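Local coordinates for protein antitoxin (PDB 2ODK) that probably acts as the Phd/YefM-type antitoxin of a type II toxin-antitoxin system, at residues P27-R32 / E37-P42. Numbering follows the deposited sequence.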
loop_
_atom_site.group_PDB
_atom_site.type_symbol
_atom_site.label_atom_id
_atom_site.label_comp_id
_atom_site.label_asym_id
_atom_site.label_seq_id
_atom_site.Cartn_x
_atom_site.Cartn_y
_atom_site.Cartn_z
ATOM N N PRO A 27 0.517 -8.286 3.223
ATOM C CA PRO A 27 0.902 -6.864 3.408
ATOM C C PRO A 27 2.407 -6.634 3.403
ATOM O O PRO A 27 3.152 -7.352 4.091
ATOM C CB PRO A 27 0.291 -6.523 4.756
ATOM C CG PRO A 27 -1.018 -7.382 4.751
ATOM C CD PRO A 27 -0.579 -8.685 4.131
ATOM N N GLN A 28 2.835 -5.643 2.626
ATOM C CA GLN A 28 4.257 -5.281 2.505
ATOM C C GLN A 28 4.435 -3.876 3.069
ATOM O O GLN A 28 3.681 -2.981 2.684
ATOM C CB GLN A 28 4.680 -5.286 1.022
ATOM C CG GLN A 28 4.485 -6.638 0.313
ATOM C CD GLN A 28 5.423 -7.690 0.867
ATOM O OE1 GLN A 28 6.648 -7.509 0.867
ATOM N NE2 GLN A 28 4.852 -8.817 1.344
ATOM N N ILE A 29 5.375 -3.688 3.995
ATOM C CA ILE A 29 5.604 -2.362 4.583
ATOM C C ILE A 29 6.533 -1.525 3.718
ATOM O O ILE A 29 7.446 -2.059 3.094
ATOM C CB ILE A 29 6.199 -2.538 5.977
ATOM C CG1 ILE A 29 5.151 -3.245 6.859
ATOM C CG2 ILE A 29 6.583 -1.157 6.566
ATOM C CD1 ILE A 29 5.623 -3.705 8.262
ATOM N N VAL A 30 6.265 -0.224 3.665
ATOM C CA VAL A 30 7.153 0.723 3.008
ATOM C C VAL A 30 7.754 1.637 4.075
ATOM O O VAL A 30 7.015 2.141 4.926
ATOM C CB VAL A 30 6.341 1.601 2.054
ATOM C CG1 VAL A 30 7.240 2.641 1.354
ATOM C CG2 VAL A 30 5.618 0.717 1.038
ATOM N N SER A 31 9.071 1.870 4.012
ATOM C CA SER A 31 9.728 2.770 4.953
ATOM C C SER A 31 10.314 4.005 4.253
ATOM O O SER A 31 10.567 3.984 3.021
ATOM C CB SER A 31 10.849 2.017 5.670
ATOM O OG SER A 31 11.845 1.577 4.765
ATOM N N ARG A 32 10.520 5.082 5.040
ATOM C CA ARG A 32 11.339 6.219 4.605
ATOM C C ARG A 32 12.252 6.451 5.772
ATOM O O ARG A 32 11.809 6.386 6.915
ATOM C CB ARG A 32 10.483 7.494 4.396
ATOM C CG ARG A 32 9.591 7.474 3.158
ATOM C CD ARG A 32 8.947 8.804 2.880
ATOM N NE ARG A 32 8.140 9.351 3.955
ATOM C CZ ARG A 32 7.000 9.998 3.736
ATOM N NH1 ARG A 32 6.515 10.070 2.471
ATOM N NH2 ARG A 32 6.351 10.532 4.790
ATOM N N GLU A 37 6.337 3.420 7.412
ATOM C CA GLU A 37 5.444 4.542 7.120
ATOM C C GLU A 37 4.060 4.071 6.658
ATOM O O GLU A 37 3.048 4.716 6.982
ATOM C CB GLU A 37 6.055 5.479 6.061
ATOM C CG GLU A 37 7.216 6.338 6.636
ATOM C CD GLU A 37 6.735 7.373 7.650
ATOM O OE1 GLU A 37 5.501 7.555 7.749
ATOM O OE2 GLU A 37 7.559 7.996 8.359
ATOM N N ALA A 38 4.039 3.020 5.842
ATOM C CA ALA A 38 2.772 2.607 5.232
ATOM C C ALA A 38 2.815 1.152 4.878
ATOM O O ALA A 38 3.866 0.530 4.967
ATOM C CB ALA A 38 2.470 3.472 3.993
ATOM N N VAL A 39 1.671 0.581 4.490
ATOM C CA VAL A 39 1.654 -0.851 4.192
ATOM C C VAL A 39 0.758 -1.072 2.971
ATOM O O VAL A 39 -0.310 -0.463 2.851
ATOM C CB VAL A 39 1.233 -1.667 5.440
ATOM C CG1 VAL A 39 -0.061 -1.177 5.996
ATOM C CG2 VAL A 39 1.157 -3.146 5.152
ATOM N N LEU A 40 1.270 -1.864 2.030
ATOM C CA LEU A 40 0.479 -2.172 0.820
ATOM C C LEU A 40 -0.270 -3.460 1.118
ATOM O O LEU A 40 0.373 -4.490 1.395
ATOM C CB LEU A 40 1.410 -2.372 -0.389
ATOM C CG LEU A 40 0.680 -2.442 -1.736
ATOM C CD1 LEU A 40 0.071 -1.108 -2.147
ATOM C CD2 LEU A 40 1.556 -3.002 -2.845
ATOM N N VAL A 41 -1.609 -3.388 1.062
ATOM C CA VAL A 41 -2.477 -4.475 1.514
ATOM C C VAL A 41 -3.297 -4.961 0.310
ATOM O O VAL A 41 -3.768 -4.157 -0.463
ATOM C CB VAL A 41 -3.472 -3.932 2.582
ATOM C CG1 VAL A 41 -4.453 -5.008 3.056
ATOM C CG2 VAL A 41 -2.695 -3.303 3.767
ATOM N N PRO A 42 -3.484 -6.287 0.162
ATOM C CA PRO A 42 -4.367 -6.745 -0.923
ATOM C C PRO A 42 -5.738 -6.101 -0.754
ATOM O O PRO A 42 -6.260 -6.037 0.352
ATOM C CB PRO A 42 -4.487 -8.258 -0.680
ATOM C CG PRO A 42 -3.236 -8.633 0.125
ATOM C CD PRO A 42 -2.946 -7.395 0.977
HETATM O O HOH W 1 10.158 8.331 8.006
HETATM O O HOH W 2 6.954 10.647 7.588
#
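Gln28 and Leu40 form a hydrogen-bonded antiparallel pair, with Leu40 N donating to Gln28 O at 2.7 Å and Gln28 N returning a bond to Leu40 O at 3.0 Å. Two residues on, Val30 N reaches Ala38 O at 2.8 Å, but the reciprocal carbonyl is shared: Val30 O accepts from Glu37 N at 2.9 Å and from Ala38 N at 3.2 Å, both in its carbonyl plane. Two residues facing one make this a classic beta bulge. In the intervening non-hydrogen-bonded pair, Ile29 opposite Val39, the alpha carbons close to 4.2 Å. Val39 has CG1 between the backbone N and the carbonyl carbon (chi1 54°), which turns CG2 toward Pro27, where it meets CB at 3.5 Å and also lies beside Gln28 O. At the bulged end, the Arg32 and Glu37 side chains cross at about a right angle without a direct salt bridge. One water links Glu37 OE2 to Arg32 O; a second, in plane at the guanidinium edge, joins OE2 to Arg32 NH2, while Arg32 NH1 forms a salt bridge to Asp20 of the second subunit. Val30 and Leu40 lie on Phe18 of helix 15-24; Gln28 packs on Ala21, and Gln28 OE1 accepts a hydrogen bond from Trp6 NE1. Strand 28-32 is central in a three-stranded sheet, between parallel strand 5-7 and antiparallel strand 35-42. Residues 38-42 pair antiparallel with the second subunit, continuing the sheet across the dimer; Pro42 occupies the N-cap position of helix 43-52.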